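DUF2442 domain-containing protein (Nitrosomonas europaea, PDB 2AUW) is of unknown function but may bind DNA. Local coordinates at residues 6-11 against 125-130; 34-39 against 80-85; 75-80 against 91-96; 96-101 against 139-144. All coordinates share one frame; numbering follows the deposited sequence. Where two conformers were deposited one is given.

Contact 1 of 4, residues 6-11 against 125-130; sequences YFFPKL and TAHKII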
# COMPACT_ATOMS: atom_id res chain seq x y z
N TYR B 6 0.65 9.85 1.73
CA TYR B 6 1.88 9.17 1.34
C TYR B 6 2.43 10.06 0.25
O TYR B 6 1.70 10.44 -0.66
CB TYR B 6 1.63 7.77 0.76
CG TYR B 6 2.91 7.05 0.33
CD1 TYR B 6 3.93 6.84 1.24
CD2 TYR B 6 3.07 6.58 -0.97
CE1 TYR B 6 5.11 6.20 0.87
CE2 TYR B 6 4.25 5.92 -1.36
CZ TYR B 6 5.27 5.74 -0.42
OH TYR B 6 6.45 5.10 -0.73
N PHE B 7 3.70 10.42 0.38
CA PHE B 7 4.49 11.10 -0.64
C PHE B 7 5.69 10.21 -1.02
O PHE B 7 6.60 9.89 -0.21
CB PHE B 7 4.91 12.51 -0.17
CG PHE B 7 5.73 13.30 -1.17
CD1 PHE B 7 5.15 13.85 -2.32
CD2 PHE B 7 7.10 13.51 -0.95
CE1 PHE B 7 5.94 14.57 -3.26
CE2 PHE B 7 7.88 14.24 -1.87
CZ PHE B 7 7.29 14.77 -3.03
N PHE B 8 5.65 9.76 -2.25
CA PHE B 8 6.60 8.75 -2.72
C PHE B 8 8.06 9.29 -2.79
O PHE B 8 8.95 8.72 -2.16
CB PHE B 8 6.11 8.10 -4.04
CG PHE B 8 7.16 7.21 -4.69
CD1 PHE B 8 7.38 5.91 -4.23
CD2 PHE B 8 7.97 7.70 -5.72
CE1 PHE B 8 8.38 5.09 -4.79
CE2 PHE B 8 8.97 6.91 -6.30
CZ PHE B 8 9.17 5.58 -5.84
N PRO B 9 8.30 10.41 -3.49
CA PRO B 9 9.72 10.85 -3.60
C PRO B 9 10.42 11.17 -2.27
O PRO B 9 9.81 11.69 -1.32
CB PRO B 9 9.62 12.13 -4.46
CG PRO B 9 8.33 12.01 -5.16
CD PRO B 9 7.40 11.34 -4.19
N LYS B 10 11.71 10.85 -2.19
CA LYS B 10 12.53 11.23 -1.04
C LYS B 10 13.46 12.34 -1.50
O LYS B 10 13.99 12.28 -2.59
CB LYS B 10 13.39 10.04 -0.55
CG LYS B 10 12.58 8.86 -0.02
CD LYS B 10 13.43 7.57 -0.05
CE LYS B 10 12.55 6.32 -0.04
NZ LYS B 10 12.26 5.83 1.34
N LEU B 11 13.60 13.36 -0.67
CA LEU B 11 14.55 14.44 -0.91
C LEU B 11 15.93 13.94 -0.52
O LEU B 11 16.19 13.69 0.66
CB LEU B 11 14.18 15.68 -0.09
CG LEU B 11 15.11 16.89 -0.23
CD1 LEU B 11 15.16 17.37 -1.71
CD2 LEU B 11 14.75 18.03 0.71
N THR B 125 0.07 10.55 -4.95
CA THR B 125 1.22 10.33 -4.05
C THR B 125 2.55 10.71 -4.73
O THR B 125 3.61 10.48 -4.18
CB THR B 125 1.27 8.90 -3.60
OG1 THR B 125 1.42 8.05 -4.75
CG2 THR B 125 -0.01 8.54 -2.83
N ALA B 126 2.48 11.27 -5.95
CA ALA B 126 3.67 11.71 -6.73
C ALA B 126 4.56 10.52 -7.12
O ALA B 126 5.78 10.66 -7.23
CB ALA B 126 4.48 12.81 -5.98
N HIS B 127 3.94 9.36 -7.27
CA HIS B 127 4.64 8.12 -7.67
C HIS B 127 4.77 8.09 -9.20
O HIS B 127 5.65 7.42 -9.72
CB HIS B 127 3.89 6.89 -7.12
CG HIS B 127 4.74 5.64 -6.96
ND1 HIS B 127 5.89 5.41 -7.69
CD2 HIS B 127 4.57 4.54 -6.18
CE1 HIS B 127 6.41 4.24 -7.35
NE2 HIS B 127 5.63 3.69 -6.42
N LYS B 128 3.87 8.80 -9.88
CA LYS B 128 3.91 8.98 -11.33
C LYS B 128 3.64 10.43 -11.70
O LYS B 128 2.75 11.09 -11.14
CB LYS B 128 2.88 8.08 -12.03
CG LYS B 128 3.24 6.63 -12.00
CD LYS B 128 2.45 5.81 -13.02
CE LYS B 128 3.11 4.45 -13.24
NZ LYS B 128 2.19 3.48 -13.92
N ILE B 129 4.38 10.95 -12.66
CA ILE B 129 4.10 12.33 -13.09
C ILE B 129 2.73 12.39 -13.77
O ILE B 129 2.31 11.45 -14.45
CB ILE B 129 5.22 12.97 -13.97
CG1 ILE B 129 5.15 12.45 -15.38
CG2 ILE B 129 6.61 12.82 -13.36
CD1 ILE B 129 4.37 13.42 -16.23
N ILE B 130 2.03 13.49 -13.55
CA ILE B 130 0.66 13.63 -14.03
C ILE B 130 0.64 14.25 -15.44
O ILE B 130 1.08 15.41 -15.62
CB ILE B 130 -0.15 14.48 -13.04
CG1 ILE B 130 -0.11 13.84 -11.63
CG2 ILE B 130 -1.60 14.63 -13.54
CD1 ILE B 130 -0.74 14.71 -10.52
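Phe8 and His127 stack face to face where the N-terminal arm passes the Schellman motif that ends helix 117-124. Ala126, at positive phi, is the C-prime residue of that motif: His127 N returns to Tyr122 O and Ala126 N to Tyr123 O, and Thr125 O faces the arm.

A single backbone hydrogen bond crosses here, from Phe8 N to Thr125 O, 2.9 Å long and nearly straight at 170°. Close by, Tyr6 O receives a CA-H...O contact from Thr125 CA at 3.4 Å. The Thr125 hydroxyl bonds back to Ser121 O in the helix just ended, and to a bound glycerol, probably from the crystallisation liquor.

The aromatic pair is tightly superposed, with ring centroids 3.6 Å apart and planes only 10° from parallel. His127 ND1 lies over the centre of the Phe8 ring, and Phe8 CD1 over that of the imidazole. Phe8 CG stands anti to the backbone N (chi1 170°), which starts its ring toward the turn. Tyr122 also stacks on His127.

Apolar contacts complete the junction. Ala126 CB touches Phe7 CE1 at 3.6 Å and Pro9 CD at 3.7 Å, while Pro9 CD sits over the centre of the Phe7 ring. Tyr6, which also packs on Leu50 of the second subunit, brings CD2 to 3.9 Å from Thr125 CB. Between the stacked rings the closest approach is 3.3 Å, from Phe8 CE1 to His127 CE1.

Contact 2 of 4, residues 34-39 against 80-85; sequences VDVGDI and YAWAKE
Val34 packs against Ala83 and Trp82 where the edge strand 31-35 of the three-stranded antiparallel sheet meets helix 76-86, a sheet covered by a helix. Its CA lies 4.7 Å from that of Ala83, a close approach that the small alanine allows. Val34 CB rests on Ala83 CB at 3.9 Å. The CG2 branch, anti to the backbone N, reaches the helix backbone, 3.6 Å from Ala83 N, and also touches Trp82 CB at 3.8 Å.

Asp35 ends the strand and shapes the turn: in the conformer described here, its OD1 accepts from Gly37 N at 2.8 Å, forming an Asx turn. Val36 then takes the N-cap position of helix 37-42, and its CG1 lies near the plane of the Trp82 indole, at the edge, 4.2 Å from CZ3. Within the first turn of the new helix, Ile39 sets CG2 4.1 Å from the same Trp82 CZ3. Trp82 CG stands anti to the carbonyl carbon (chi1 -55°), beside the backbone N; Phe74 meets the indole edge-to-face.

No hydrogen bond joins the two segments. Aliphatic groups, an alanine and one end of the indole meet here, while Tyr80 and Lys84 take their polar ends to Glu30. The contact itself is therefore apolar, and the bond from Asp35 O to the Gln86 side chain, just beyond the segments, adds a polar tie to the same helix.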
# COMPACT_ATOMS: atom_id res chain seq x y z
N VAL B 34 13.95 25.24 -8.09
CA VAL B 34 12.72 25.86 -7.61
C VAL B 34 13.05 27.19 -6.94
O VAL B 34 14.01 27.27 -6.14
CB VAL B 34 11.99 24.92 -6.62
CG1 VAL B 34 12.86 24.64 -5.40
CG2 VAL B 34 10.58 25.50 -6.20
N ASP B 35 12.24 28.20 -7.22
CA ASP B 35 12.40 29.51 -6.57
C ASP B 35 11.53 29.53 -5.32
O ASP B 35 10.35 29.13 -5.37
CB ASP B 35 11.98 30.61 -7.53
CG ASP B 35 12.49 31.98 -7.10
OD1 ASP B 35 12.06 32.49 -6.07
OD2 ASP B 35 13.33 32.53 -7.82
N VAL B 36 12.11 29.96 -4.21
CA VAL B 36 11.36 30.10 -2.96
C VAL B 36 11.31 31.56 -2.47
O VAL B 36 10.89 31.80 -1.36
CB VAL B 36 11.88 29.18 -1.81
CG1 VAL B 36 11.61 27.71 -2.13
CG2 VAL B 36 13.40 29.43 -1.53
N GLY B 37 11.77 32.49 -3.30
CA GLY B 37 11.86 33.92 -2.92
C GLY B 37 10.50 34.53 -2.58
O GLY B 37 10.36 35.24 -1.59
N ASP B 38 9.52 34.23 -3.42
CA ASP B 38 8.15 34.73 -3.25
C ASP B 38 7.52 34.26 -1.92
O ASP B 38 6.95 35.06 -1.17
CB ASP B 38 7.28 34.30 -4.45
CG ASP B 38 7.56 35.10 -5.73
OD1 ASP B 38 8.20 36.18 -5.66
OD2 ASP B 38 7.11 34.67 -6.82
N ILE B 39 7.64 32.96 -1.60
CA ILE B 39 7.09 32.44 -0.35
C ILE B 39 7.82 32.98 0.88
O ILE B 39 7.17 33.37 1.86
CB ILE B 39 6.94 30.86 -0.31
CG1 ILE B 39 6.32 30.40 1.02
CG2 ILE B 39 8.28 30.21 -0.41
CD1 ILE B 39 4.89 30.85 1.28
N TYR B 80 8.59 19.92 -3.61
CA TYR B 80 8.44 19.16 -4.86
C TYR B 80 7.31 19.71 -5.75
O TYR B 80 7.51 19.97 -6.96
CB TYR B 80 8.22 17.67 -4.49
CG TYR B 80 8.30 16.72 -5.63
CD1 TYR B 80 9.55 16.17 -6.01
CD2 TYR B 80 7.16 16.33 -6.31
CE1 TYR B 80 9.63 15.26 -7.05
CE2 TYR B 80 7.24 15.44 -7.37
CZ TYR B 80 8.48 14.91 -7.73
OH TYR B 80 8.50 14.01 -8.77
N ALA B 81 6.13 19.90 -5.16
CA ALA B 81 4.98 20.49 -5.88
C ALA B 81 5.31 21.85 -6.52
O ALA B 81 4.94 22.09 -7.69
CB ALA B 81 3.79 20.65 -4.95
N TRP B 82 5.99 22.71 -5.77
CA TRP B 82 6.33 24.07 -6.29
C TRP B 82 7.29 23.95 -7.45
O TRP B 82 7.20 24.71 -8.42
CB TRP B 82 6.98 24.94 -5.22
CG TRP B 82 6.18 25.08 -3.98
CD1 TRP B 82 4.84 24.84 -3.85
CD2 TRP B 82 6.64 25.47 -2.69
NE1 TRP B 82 4.44 25.04 -2.56
CE2 TRP B 82 5.53 25.43 -1.82
CE3 TRP B 82 7.90 25.84 -2.16
CZ2 TRP B 82 5.62 25.74 -0.46
CZ3 TRP B 82 7.98 26.17 -0.82
CH2 TRP B 82 6.84 26.10 0.02
N ALA B 83 8.21 22.98 -7.36
CA ALA B 83 9.19 22.79 -8.42
C ALA B 83 8.46 22.39 -9.69
O ALA B 83 8.75 22.92 -10.79
CB ALA B 83 10.23 21.72 -8.01
N LYS B 84 7.52 21.45 -9.56
CA LYS B 84 6.71 21.03 -10.73
C LYS B 84 5.89 22.19 -11.32
O LYS B 84 5.92 22.46 -12.55
CB LYS B 84 5.79 19.86 -10.38
CG LYS B 84 6.54 18.53 -10.10
CD LYS B 84 7.61 18.29 -11.17
CE LYS B 84 8.44 17.03 -10.90
NZ LYS B 84 7.73 15.92 -11.52
N GLU B 85 5.17 22.88 -10.45
CA GLU B 85 4.31 24.00 -10.84
C GLU B 85 5.11 25.12 -11.54
O GLU B 85 4.71 25.61 -12.62
CB GLU B 85 3.56 24.49 -9.60
CG GLU B 85 2.50 23.48 -9.11
CD GLU B 85 2.00 23.77 -7.71
OE1 GLU B 85 2.26 24.90 -7.23
OE2 GLU B 85 1.34 22.89 -7.08

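Contact 3 of 4, residues 75-80 against 91-96; sequences GRDNVY and SHEMFG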
# COMPACT_ATOMS: atom_id res chain seq x y z
N GLY B 75 8.10 21.76 4.00
CA GLY B 75 7.93 20.31 3.80
C GLY B 75 8.43 19.88 2.43
O GLY B 75 8.24 20.60 1.43
N ARG B 76 9.11 18.72 2.36
CA ARG B 76 9.67 18.28 1.06
C ARG B 76 8.58 18.11 0.01
O ARG B 76 8.79 18.43 -1.15
CB ARG B 76 10.54 17.00 1.20
CG ARG B 76 9.75 15.76 1.54
CD ARG B 76 10.68 14.60 1.64
NE ARG B 76 10.09 13.32 1.22
CZ ARG B 76 9.28 12.57 1.96
NH1 ARG B 76 8.81 11.41 1.49
NH2 ARG B 76 8.91 12.98 3.17
N ASP B 77 7.38 17.69 0.43
CA ASP B 77 6.29 17.46 -0.51
C ASP B 77 5.83 18.77 -1.16
O ASP B 77 5.54 18.80 -2.36
CB ASP B 77 5.12 16.68 0.14
CG ASP B 77 4.55 17.37 1.40
OD1 ASP B 77 5.33 17.92 2.21
OD2 ASP B 77 3.32 17.37 1.56
N ASN B 78 5.70 19.83 -0.35
CA ASN B 78 5.35 21.15 -0.91
C ASN B 78 6.45 21.64 -1.85
O ASN B 78 6.17 22.15 -2.91
CB ASN B 78 5.13 22.18 0.21
CG ASN B 78 4.15 21.68 1.25
OD1 ASN B 78 3.07 21.19 0.93
ND2 ASN B 78 4.55 21.73 2.51
N VAL B 79 7.71 21.49 -1.44
CA VAL B 79 8.83 21.95 -2.31
C VAL B 79 8.81 21.25 -3.65
O VAL B 79 8.95 21.87 -4.70
CB VAL B 79 10.21 21.82 -1.64
CG1 VAL B 79 11.30 22.15 -2.68
CG2 VAL B 79 10.30 22.78 -0.44
N TYR B 80 8.59 19.92 -3.61
CA TYR B 80 8.44 19.16 -4.86
C TYR B 80 7.31 19.71 -5.75
O TYR B 80 7.51 19.97 -6.96
CB TYR B 80 8.22 17.67 -4.49
CG TYR B 80 8.30 16.72 -5.63
CD1 TYR B 80 9.55 16.17 -6.01
CD2 TYR B 80 7.16 16.33 -6.31
CE1 TYR B 80 9.63 15.26 -7.05
CE2 TYR B 80 7.24 15.44 -7.37
CZ TYR B 80 8.48 14.91 -7.73
OH TYR B 80 8.50 14.01 -8.77
N SER B 91 1.20 19.39 -10.55
CA SER B 91 1.70 18.78 -9.33
C SER B 91 0.70 17.81 -8.74
O SER B 91 -0.52 17.89 -9.01
CB SER B 91 2.07 19.84 -8.25
OG SER B 91 0.86 20.55 -7.93
N HIS B 92 1.21 16.91 -7.90
CA HIS B 92 0.35 16.05 -7.09
C HIS B 92 -0.58 16.84 -6.13
O HIS B 92 -1.66 16.35 -5.79
CB HIS B 92 1.21 15.06 -6.28
CG HIS B 92 1.91 15.69 -5.12
ND1 HIS B 92 3.04 16.46 -5.28
CD2 HIS B 92 1.65 15.66 -3.79
CE1 HIS B 92 3.44 16.89 -4.09
NE2 HIS B 92 2.61 16.42 -3.17
N GLU B 93 -0.15 18.03 -5.71
CA GLU B 93 -1.00 18.92 -4.88
C GLU B 93 -2.18 19.50 -5.63
O GLU B 93 -3.27 19.53 -5.11
CB GLU B 93 -0.18 20.04 -4.24
CG GLU B 93 0.78 19.53 -3.19
CD GLU B 93 1.48 20.63 -2.41
OE1 GLU B 93 1.31 21.82 -2.71
OE2 GLU B 93 2.21 20.29 -1.49
N MSE B 94 -1.97 19.91 -6.88
CA MSE B 94 -3.07 20.36 -7.73
C MSE B 94 -4.11 19.24 -7.88
O MSE B 94 -5.32 19.47 -7.77
CB MSE B 94 -2.53 20.80 -9.11
CG MSE B 94 -1.86 22.17 -9.08
SE MSE B 94 -0.84 22.48 -10.69
CE MSE B 94 -2.31 22.50 -11.99
N PHE B 95 -3.61 18.03 -8.08
CA PHE B 95 -4.45 16.84 -8.23
C PHE B 95 -5.18 16.50 -6.92
O PHE B 95 -6.39 16.25 -6.92
CB PHE B 95 -3.59 15.65 -8.70
CG PHE B 95 -4.39 14.42 -9.05
CD1 PHE B 95 -5.04 14.32 -10.29
CD2 PHE B 95 -4.48 13.35 -8.15
CE1 PHE B 95 -5.80 13.19 -10.65
CE2 PHE B 95 -5.23 12.19 -8.49
CZ PHE B 95 -5.89 12.12 -9.76
N GLY B 96 -4.44 16.49 -5.82
CA GLY B 96 -5.03 16.27 -4.49
C GLY B 96 -6.05 17.34 -4.09
O GLY B 96 -7.10 17.01 -3.51
O HOH W 1 2.11 17.71 -0.60
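The first turns of helices 76-86 and 92-101, bearing Asp77 and Asn78 on one side and His92 and Glu93 on the other, run almost perpendicular, their axes 10.6 Å apart at closest and their directions 100° apart. Side chains and a water bridge that separation.

The second helix is started by Ser91 at its N-cap, whose OG accepts from Met94 N (a selenomethionine) at 3.1 Å; the same hydroxyl bonds to Glu85 of the preceding helix. His92 and Glu93, just after the cap, point toward the other helix. Asp77 O lies at the edge of the His92 ring, in its plane, 3.3 Å from CE1. The imidazole ND1 lies at the edge of the Tyr80 ring, 4.2 Å from CD2, and Phe7 of the N-terminal arm meets both of these rings.

Glu93 leaves its backbone with CG anti to the carbonyl carbon (chi1 -68°) and then runs extended, passing CG over one face of the neighbouring imidazole, offset toward the rim. The extension carries OE2 to 3.3 Å from Asn78 CA. A water ties three side chains together: it donates to Asp77 OD2 and to Glu93 OE2, the latter at 2.7 Å, and is also bonded to His92 NE2 at 2.9 Å.

The two carboxylates come within 4.4 Å of each other, OD2 of Asp77 to OE2 of Glu93. Repulsion between them is probably eased by the shared water, whose two protons they receive, so this one water probably lets the two acids face each other across the junction.

Contact 4 of 4, residues 96-101 against 139-144; sequences GDWMHR and LGWEAT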
# COMPACT_ATOMS: atom_id res chain seq x y z
N GLY B 96 -4.44 16.49 -5.82
CA GLY B 96 -5.03 16.27 -4.49
C GLY B 96 -6.05 17.34 -4.09
O GLY B 96 -7.10 17.01 -3.51
N ASP B 97 -5.78 18.59 -4.43
CA ASP B 97 -6.73 19.70 -4.22
C ASP B 97 -8.02 19.48 -5.01
O ASP B 97 -9.12 19.70 -4.49
CB ASP B 97 -6.12 21.03 -4.63
CG ASP B 97 -5.06 21.55 -3.65
OD1 ASP B 97 -4.84 20.92 -2.59
OD2 ASP B 97 -4.46 22.59 -3.95
N TRP B 98 -7.89 19.04 -6.27
CA TRP B 98 -9.05 18.68 -7.08
C TRP B 98 -9.90 17.56 -6.46
O TRP B 98 -11.12 17.66 -6.44
CB TRP B 98 -8.64 18.32 -8.53
CG TRP B 98 -9.71 17.69 -9.35
CD1 TRP B 98 -10.69 18.32 -10.07
CD2 TRP B 98 -9.88 16.29 -9.59
NE1 TRP B 98 -11.49 17.39 -10.71
CE2 TRP B 98 -11.01 16.13 -10.43
CE3 TRP B 98 -9.19 15.14 -9.16
CZ2 TRP B 98 -11.46 14.88 -10.86
CZ3 TRP B 98 -9.65 13.88 -9.57
CH2 TRP B 98 -10.78 13.77 -10.41
N MSE B 99 -9.25 16.53 -5.92
CA MSE B 99 -9.97 15.48 -5.19
C MSE B 99 -10.67 16.04 -3.93
O MSE B 99 -11.88 15.81 -3.71
CB MSE B 99 -9.02 14.35 -4.78
CG MSE B 99 -8.47 13.51 -5.97
SE MSE B 99 -7.33 12.06 -5.29
CE MSE B 99 -6.45 13.05 -3.98
N HIS B 100 -9.90 16.77 -3.14
CA HIS B 100 -10.41 17.34 -1.90
C HIS B 100 -11.63 18.25 -2.11
O HIS B 100 -12.69 18.03 -1.50
CB HIS B 100 -9.31 18.07 -1.11
CG HIS B 100 -9.73 18.38 0.30
ND1 HIS B 100 -10.15 19.63 0.70
CD2 HIS B 100 -9.85 17.58 1.39
CE1 HIS B 100 -10.49 19.60 1.98
NE2 HIS B 100 -10.33 18.36 2.42
N ARG B 101 -11.51 19.22 -2.99
CA ARG B 101 -12.57 20.20 -3.18
C ARG B 101 -13.81 19.56 -3.82
O ARG B 101 -14.91 20.14 -3.78
CB ARG B 101 -12.10 21.39 -4.00
CG ARG B 101 -11.71 21.07 -5.45
CD ARG B 101 -11.17 22.32 -6.11
NE ARG B 101 -10.92 22.13 -7.54
CZ ARG B 101 -9.74 22.28 -8.11
NH1 ARG B 101 -9.62 22.09 -9.41
NH2 ARG B 101 -8.69 22.63 -7.40
N LEU B 139 -10.29 19.06 -14.86
CA LEU B 139 -10.97 20.33 -15.06
C LEU B 139 -12.26 20.18 -15.88
O LEU B 139 -13.27 20.82 -15.59
CB LEU B 139 -10.03 21.38 -15.68
CG LEU B 139 -8.83 21.79 -14.82
CD1 LEU B 139 -7.94 22.80 -15.53
CD2 LEU B 139 -9.27 22.31 -13.46
N GLY B 140 -12.24 19.31 -16.89
CA GLY B 140 -13.44 19.03 -17.68
C GLY B 140 -14.53 18.36 -16.88
O GLY B 140 -15.71 18.69 -17.02
N TRP B 141 -14.14 17.40 -16.03
CA TRP B 141 -15.09 16.76 -15.16
C TRP B 141 -15.71 17.79 -14.21
O TRP B 141 -16.92 17.79 -13.97
CB TRP B 141 -14.45 15.62 -14.38
CG TRP B 141 -15.41 14.93 -13.44
CD1 TRP B 141 -16.22 13.87 -13.73
CD2 TRP B 141 -15.64 15.26 -12.07
NE1 TRP B 141 -16.97 13.53 -12.61
CE2 TRP B 141 -16.62 14.36 -11.58
CE3 TRP B 141 -15.12 16.25 -11.20
CZ2 TRP B 141 -17.08 14.40 -10.25
CZ3 TRP B 141 -15.58 16.29 -9.88
CH2 TRP B 141 -16.57 15.36 -9.42
N GLU B 142 -14.88 18.67 -13.66
CA GLU B 142 -15.38 19.74 -12.78
C GLU B 142 -16.36 20.68 -13.46
O GLU B 142 -17.27 21.20 -12.82
CB GLU B 142 -14.22 20.56 -12.22
CG GLU B 142 -13.71 20.07 -10.92
CD GLU B 142 -12.87 21.11 -10.21
OE1 GLU B 142 -12.08 21.80 -10.88
OE2 GLU B 142 -12.99 21.20 -8.98
N ALA B 143 -16.15 20.91 -14.75
CA ALA B 143 -16.97 21.83 -15.53
C ALA B 143 -18.34 21.27 -15.90
O ALA B 143 -19.26 22.02 -16.20
CB ALA B 143 -16.25 22.24 -16.79
N THR B 144 -18.45 19.95 -15.90
CA THR B 144 -19.66 19.27 -16.37
C THR B 144 -20.31 18.51 -15.20
O THR B 144 -21.53 18.36 -15.18
CB THR B 144 -19.32 18.24 -17.46
OG1 THR B 144 -18.28 17.38 -16.97
CG2 THR B 144 -18.85 18.94 -18.73
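The Trp98 indole turns an edge toward the face of Trp141, an offset edge-to-face pair whose planes stand 80° apart and whose six-membered rings have centroids separated by 5.8 Å. Trp98 CZ2 approaches Trp141 CE3 most nearly among their carbons, at 3.9 Å. Glu142 CG also lies near the Trp98 plane, 3.5 Å from NE1, where the aliphatic stem of the glutamate slides past the indole in the opposite direction. The Arg101 guanidinium has Trp98 CA over the centre of one face, and at its edge, in plane, it meets the Glu142 carboxylate.

That edge carries a salt bridge made side-on by two nitrogens, one to each oxygen. Arg101 NE donates to Glu142 OE2 at 2.7 Å and 171°, arriving on the syn side; NH1 donates to OE1 at 2.9 Å, from above the carboxylate plane. Arg101 CG lies between the backbone N and the carbonyl carbon, and from there the chain runs extended to NE. OE2 also accepts from Asn102, so a second donor helps to fix the carboxylate. Leu139 CD2 reaches the guanidinium rim, 4.1 Å from NH1.

Segments 96-101 and 139-144 run nearly parallel, crossing at 20° with axes 11.6 Å apart. The ion pair is on the surface and the indole of Trp98 is buried, where it continues onto Ala109 and Leu113 of helix 106-113; Trp141 touches Ala112 of that helix, and Met99 turns to helix 117-124.

From the N terminus, the arm 6-11 leads into the three-stranded sheet, and its partner 125-130 arrives only after six helices; contact 1 thus closes the longest loop and encloses contacts 2 and 3. Contact 2 ties the edge strand and helix 37-42 to helix 76-86. Contact 3 begins on that helix before contact 2 has closed, so the two cross, sharing Tyr80, and it brings in helix 92-101. Contact 4 follows contact 3 in series through Gly96 and crosses contact 1, joining helix 92-101 to helix 132-144. Contacts 1 and 3 together link the sheet-bearing and helical parts; contacts 2 and 4 consolidate each part separately.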